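Local atomic coordinates of protein BOLA1, chloroplastic (PDB entry 4PUG), a protein that may act, alone or with glutaredoxin, as a redox-regulated transcriptional regulator or in iron-sulfur cluster biogenesis, and in glutaredoxin heterodimers binds a labile iron-sulfur cluster. Residues Gln31-Ala36 with Glu45-Val50; Lys55-Met60 with His66-His71. One frame throughout, in Å; residues are numbered along the deposited sequence. Where two conformers were deposited one is given.

Contact 1: Gln31-Ala36 with Glu45-Val50; sequences QHAGHA and ETHFNV
His32 and Ala33, after strand 22-27 and by the short helix 29-32, lie beside His47, the first residue of strand 47-53, and Thr46 just before it, with CA atoms 7.2 Å apart for His32-His47 and 6.9 Å for Ala33-Thr46. Within the BolA-like fold this closes the base of the long loop between the first two strands, at the surface and without a cross-segment hydrogen bond. His32 supplies its CB, which sits over one face of the His47 ring, 3.4 Å from the centroid and 13° off the normal, a CH-pi contact. The His32 ring is displaced from that spot: the two imidazoles have centroids 4.9 Å apart and planes at 35°, an oblique pair. The preceding residue steadies the rotation of the His47 ring: Thr46 OG1, set between backbone N and carbonyl carbon (chi1 58°), lies at the ring edge in its plane, hydrogen-bonded to His47 ND1 at 2.9 Å. With an alanine here instead of His47, His32 CB would probably lose the surface it rests on and Thr46 OG1 its imidazole partner. Ser29 OG bonds the backbone N of both Thr46 and His47. Ala33 CB packs 3.1 Å from Thr46 OG1.

Contact 2: Lys55-Met60 with His66-His71; sequences KGFEGM and HRLVYH
Leu68 CD2 reaches from helix 62-72 toward two side chains of the 55-60 loop, meeting Met60 CE at 4.0 Å and Phe57 CE1 at 4.2 Å. Phe57 and Met60 are the end residues of a type II beta turn, closed by the Met60 N to Phe57 O hydrogen bond (3.0 Å), with Gly59 at a positive phi of 83°. Met60 runs out extended beyond CG and crosses Leu68 at about a right angle, meeting it chiefly through its terminal methyl, CE, with SD just behind. Phe57 also stands roughly at right angles to Val69, its ring corner CZ 4.1 Å from Val69 CG2; both methyls, Leu68 CD2 and Val69 CG2, approach the ring obliquely. With CG anti to the backbone N (chi1 174°), Leu68 extends its forked end, CD2 foremost, to the loop. This wholly apolar packing joins loop and helix at the start of the beta-alpha-beta crossover linking the parallel, adjacent strands 47-53 and 83-89 of the BolA-like domain. Deeper in, Phe57 and Val69 share Ile52 of strand 47-53. Phe57 and Leu68 both touch Leu18 of helix 6-18, and Val69 lies on Ile86 of strand 83-89, where the helix packs on the sheet.

From the N terminus, helix 6-18 leads into strand 22-27 and the short helix 29-32; contact 1 then closes the surface loop that returns the chain to strand 47-53, the middle strand of the three-stranded sheet. That strand carries the chain across the domain to the 55-60 loop, where contact 2 closes the turn into helix 62-72, the first part of the crossover to the parallel strand 83-89. The two contacts are in series, neither nesting nor crossing. Their centres lie 25 Å apart, on opposite sides of the chain's centre. Contact 1 fastens a loop at the start of the central strand; contact 2 fastens the crossover helix beyond its end.

Contact 1: Gln31-Ala36 with Glu45-Val50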
loop_
_atom_site.group_PDB
_atom_site.type_symbol
_atom_site.label_atom_id
_atom_site.label_comp_id
_atom_site.label_asym_id
_atom_site.label_seq_id
_atom_site.Cartn_x
_atom_site.Cartn_y
_atom_site.Cartn_z
ATOM N N GLN A 31 8.383 13.331 3.205
ATOM C CA GLN A 31 9.643 13.215 3.929
ATOM C C GLN A 31 10.766 12.731 3.016
ATOM O O GLN A 31 11.940 12.996 3.278
ATOM C CB GLN A 31 9.494 12.224 5.086
ATOM C CG GLN A 31 8.713 12.733 6.283
ATOM C CD GLN A 31 8.684 11.705 7.404
ATOM O OE1 GLN A 31 8.141 10.611 7.242
ATOM N NE2 GLN A 31 9.270 12.051 8.544
ATOM N N HIS A 32 10.404 12.015 1.956
ATOM C CA HIS A 32 11.393 11.315 1.145
ATOM C C HIS A 32 11.445 11.694 -0.328
ATOM O O HIS A 32 12.335 11.242 -1.045
ATOM C CB HIS A 32 11.192 9.805 1.277
ATOM C CG HIS A 32 10.958 9.352 2.685
ATOM N ND1 HIS A 32 11.938 9.386 3.654
ATOM C CD2 HIS A 32 9.853 8.856 3.290
ATOM C CE1 HIS A 32 11.449 8.933 4.794
ATOM N NE2 HIS A 32 10.181 8.604 4.598
ATOM N N ALA A 33 10.514 12.524 -0.787
ATOM C CA ALA A 33 10.480 12.852 -2.207
ATOM C C ALA A 33 9.854 14.207 -2.516
ATOM O O ALA A 33 9.426 14.934 -1.621
ATOM C CB ALA A 33 9.771 11.755 -2.979
ATOM N N GLY A 34 9.817 14.534 -3.802
ATOM C CA GLY A 34 9.215 15.768 -4.264
ATOM C C GLY A 34 10.167 16.945 -4.195
ATOM O O GLY A 34 11.241 16.852 -3.601
ATOM N N HIS A 35 9.768 18.046 -4.823
ATOM C CA HIS A 35 10.475 19.318 -4.731
ATOM C C HIS A 35 9.598 20.413 -5.322
ATOM O O HIS A 35 8.844 20.166 -6.265
ATOM C CB HIS A 35 11.814 19.269 -5.464
ATOM C CG HIS A 35 12.723 20.413 -5.130
ATOM N ND1 HIS A 35 12.668 21.626 -5.786
ATOM C CD2 HIS A 35 13.703 20.530 -4.207
ATOM C CE1 HIS A 35 13.579 22.439 -5.282
ATOM N NE2 HIS A 35 14.222 21.797 -4.321
ATOM N N ALA A 36 9.707 21.622 -4.777
ATOM C CA ALA A 36 8.889 22.747 -5.225
ATOM C C ALA A 36 9.114 23.095 -6.697
ATOM O O ALA A 36 8.239 23.670 -7.347
ATOM C CB ALA A 36 9.142 23.966 -4.347
ATOM N N GLU A 45 3.161 10.846 -5.114
ATOM C CA GLU A 45 2.793 9.701 -4.283
ATOM C C GLU A 45 3.788 8.558 -4.458
ATOM O O GLU A 45 3.552 7.615 -5.216
ATOM C CB GLU A 45 1.366 9.245 -4.583
ATOM C CG GLU A 45 0.324 10.299 -4.253
ATOM C CD GLU A 45 -1.086 9.857 -4.584
ATOM O OE1 GLU A 45 -1.454 9.891 -5.776
ATOM O OE2 GLU A 45 -1.826 9.477 -3.652
ATOM N N THR A 46 4.898 8.648 -3.730
ATOM C CA THR A 46 6.058 7.799 -3.973
ATOM C C THR A 46 6.406 6.869 -2.812
ATOM O O THR A 46 7.012 5.819 -3.020
ATOM C CB THR A 46 7.297 8.653 -4.285
ATOM O OG1 THR A 46 7.543 9.549 -3.195
ATOM C CG2 THR A 46 7.084 9.465 -5.553
ATOM N N HIS A 47 6.038 7.258 -1.593
ATOM C CA HIS A 47 6.365 6.468 -0.407
ATOM C C HIS A 47 5.139 6.142 0.436
ATOM O O HIS A 47 4.420 7.040 0.878
ATOM C CB HIS A 47 7.393 7.192 0.463
ATOM C CG HIS A 47 8.754 7.275 -0.151
ATOM N ND1 HIS A 47 9.021 8.019 -1.279
ATOM C CD2 HIS A 47 9.929 6.710 0.212
ATOM C CE1 HIS A 47 10.300 7.906 -1.588
ATOM N NE2 HIS A 47 10.873 7.115 -0.696
ATOM N N PHE A 48 4.913 4.853 0.677
ATOM C CA PHE A 48 3.756 4.429 1.464
ATOM C C PHE A 48 4.066 3.358 2.509
ATOM O O PHE A 48 4.835 2.426 2.261
ATOM C CB PHE A 48 2.624 3.951 0.550
ATOM C CG PHE A 48 1.839 5.071 -0.080
ATOM C CD1 PHE A 48 0.756 5.630 0.580
ATOM C CD2 PHE A 48 2.181 5.560 -1.330
ATOM C CE1 PHE A 48 0.028 6.657 0.005
ATOM C CE2 PHE A 48 1.459 6.590 -1.910
ATOM C CZ PHE A 48 0.381 7.139 -1.241
ATOM N N ASN A 49 3.458 3.520 3.680
ATOM C CA ASN A 49 3.432 2.484 4.700
ATOM C C ASN A 49 2.038 1.885 4.729
ATOM O O ASN A 49 1.057 2.596 4.934
ATOM C CB ASN A 49 3.765 3.061 6.076
ATOM C CG ASN A 49 5.183 3.584 6.168
ATOM O OD1 ASN A 49 6.116 2.982 5.637
ATOM N ND2 ASN A 49 5.354 4.714 6.845
ATOM N N VAL A 50 1.944 0.579 4.512
ATOM C CA VAL A 50 0.650 -0.085 4.441
ATOM C C VAL A 50 0.536 -1.193 5.483
ATOM O O VAL A 50 1.368 -2.104 5.539
ATOM C CB VAL A 50 0.391 -0.678 3.039
ATOM C CG1 VAL A 50 -0.975 -1.341 2.985
ATOM C CG2 VAL A 50 0.498 0.409 1.974
#

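Contact 2: Lys55-Met60 with His66-His71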
loop_
_atom_site.group_PDB
_atom_site.type_symbol
_atom_site.label_atom_id
_atom_site.label_comp_id
_atom_site.label_asym_id
_atom_site.label_seq_id
_atom_site.Cartn_x
_atom_site.Cartn_y
_atom_site.Cartn_z
ATOM N N LYS A 55 -8.008 -11.955 6.976
ATOM C CA LYS A 55 -8.023 -13.405 7.200
ATOM C C LYS A 55 -7.402 -14.190 6.048
ATOM O O LYS A 55 -7.096 -15.377 6.186
ATOM C CB LYS A 55 -9.456 -13.897 7.410
ATOM C CG LYS A 55 -10.118 -13.409 8.684
ATOM C CD LYS A 55 -11.617 -13.670 8.652
ATOM C CE LYS A 55 -12.266 -13.325 9.982
ATOM N NZ LYS A 55 -13.745 -13.491 9.938
ATOM N N GLY A 56 -7.232 -13.528 4.907
ATOM C CA GLY A 56 -6.653 -14.159 3.734
ATOM C C GLY A 56 -5.198 -14.547 3.919
ATOM O O GLY A 56 -4.648 -15.306 3.121
ATOM N N PHE A 57 -4.575 -14.028 4.974
ATOM C CA PHE A 57 -3.168 -14.300 5.263
ATOM C C PHE A 57 -2.955 -15.582 6.069
ATOM O O PHE A 57 -1.816 -16.014 6.263
ATOM C CB PHE A 57 -2.539 -13.122 6.009
ATOM C CG PHE A 57 -2.423 -11.875 5.182
ATOM C CD1 PHE A 57 -2.084 -11.946 3.842
ATOM C CD2 PHE A 57 -2.661 -10.631 5.744
ATOM C CE1 PHE A 57 -1.978 -10.799 3.076
ATOM C CE2 PHE A 57 -2.559 -9.481 4.986
ATOM C CZ PHE A 57 -2.216 -9.565 3.648
ATOM N N GLU A 58 -4.046 -16.179 6.542
ATOM C CA GLU A 58 -3.980 -17.407 7.334
ATOM C C GLU A 58 -3.260 -18.543 6.611
ATOM O O GLU A 58 -3.606 -18.895 5.483
ATOM C CB GLU A 58 -5.384 -17.858 7.740
ATOM C CG GLU A 58 -5.788 -17.432 9.140
ATOM C CD GLU A 58 -7.290 -17.316 9.300
ATOM O OE1 GLU A 58 -8.027 -17.888 8.470
ATOM O OE2 GLU A 58 -7.733 -16.642 10.253
ATOM N N GLY A 59 -2.252 -19.106 7.271
ATOM C CA GLY A 59 -1.484 -20.202 6.707
ATOM C C GLY A 59 -0.384 -19.756 5.764
ATOM O O GLY A 59 0.349 -20.582 5.217
ATOM N N MET A 60 -0.267 -18.448 5.565
ATOM C CA MET A 60 0.786 -17.915 4.715
ATOM C C MET A 60 1.985 -17.515 5.556
ATOM O O MET A 60 1.837 -16.853 6.582
ATOM C CB MET A 60 0.294 -16.692 3.944
ATOM C CG MET A 60 -0.832 -16.948 2.959
ATOM S SD MET A 60 -1.096 -15.487 1.934
ATOM C CE MET A 60 -2.429 -16.041 0.880
ATOM N N HIS A 66 3.655 -11.022 1.665
ATOM C CA HIS A 66 4.280 -9.866 1.037
ATOM C C HIS A 66 4.357 -9.965 -0.484
ATOM O O HIS A 66 4.222 -8.955 -1.177
ATOM C CB HIS A 66 5.658 -9.590 1.637
ATOM C CG HIS A 66 5.609 -8.919 2.967
ATOM N ND1 HIS A 66 6.499 -7.947 3.349
ATOM C CD2 HIS A 66 4.756 -9.077 4.018
ATOM C CE1 HIS A 66 6.214 -7.529 4.571
ATOM N NE2 HIS A 66 5.154 -8.209 4.993
ATOM N N ARG A 67 4.576 -11.168 -1.009
ATOM C CA ARG A 67 4.573 -11.356 -2.459
ATOM C C ARG A 67 3.181 -11.119 -3.016
ATOM O O ARG A 67 3.028 -10.593 -4.117
ATOM C CB ARG A 67 5.015 -12.769 -2.833
ATOM C CG ARG A 67 6.503 -13.023 -2.731
ATOM C CD ARG A 67 6.812 -14.499 -2.959
ATOM N NE ARG A 67 6.999 -14.814 -4.373
ATOM C CZ ARG A 67 6.027 -15.182 -5.202
ATOM N NH1 ARG A 67 4.776 -15.290 -4.767
ATOM N NH2 ARG A 67 6.306 -15.445 -6.473
ATOM N N LEU A 68 2.171 -11.541 -2.259
ATOM C CA LEU A 68 0.785 -11.317 -2.650
ATOM C C LEU A 68 0.501 -9.820 -2.730
ATOM O O LEU A 68 0.017 -9.320 -3.754
ATOM C CB LEU A 68 -0.169 -11.996 -1.667
ATOM C CG LEU A 68 -1.666 -11.739 -1.849
ATOM C CD1 LEU A 68 -2.132 -12.170 -3.233
ATOM C CD2 LEU A 68 -2.477 -12.438 -0.766
ATOM N N VAL A 69 0.821 -9.104 -1.653
ATOM C CA VAL A 69 0.597 -7.657 -1.619
ATOM C C VAL A 69 1.360 -6.928 -2.733
ATOM O O VAL A 69 0.800 -6.060 -3.404
ATOM C CB VAL A 69 0.932 -7.040 -0.242
ATOM C CG1 VAL A 69 0.654 -5.542 -0.245
ATOM C CG2 VAL A 69 0.134 -7.727 0.863
ATOM N N TYR A 70 2.625 -7.294 -2.935
ATOM C CA TYR A 70 3.431 -6.693 -3.999
ATOM C C TYR A 70 2.831 -6.971 -5.371
ATOM O O TYR A 70 2.848 -6.110 -6.249
ATOM C CB TYR A 70 4.879 -7.194 -3.953
ATOM C CG TYR A 70 5.839 -6.233 -3.286
ATOM C CD1 TYR A 70 6.701 -5.441 -4.036
ATOM C CD2 TYR A 70 5.884 -6.117 -1.906
ATOM C CE1 TYR A 70 7.579 -4.558 -3.424
ATOM C CE2 TYR A 70 6.755 -5.241 -1.289
ATOM C CZ TYR A 70 7.598 -4.465 -2.050
ATOM O OH TYR A 70 8.463 -3.594 -1.427
ATOM N N HIS A 71 2.302 -8.176 -5.545
ATOM C CA HIS A 71 1.640 -8.549 -6.786
ATOM C C HIS A 71 0.408 -7.687 -7.027
ATOM O O HIS A 71 0.171 -7.227 -8.143
ATOM C CB HIS A 71 1.246 -10.023 -6.765
ATOM C CG HIS A 71 0.340 -10.417 -7.890
ATOM N ND1 HIS A 71 0.783 -10.554 -9.188
ATOM C CD2 HIS A 71 -0.984 -10.687 -7.914
ATOM C CE1 HIS A 71 -0.229 -10.899 -9.963
ATOM N NE2 HIS A 71 -1.316 -10.985 -9.213
#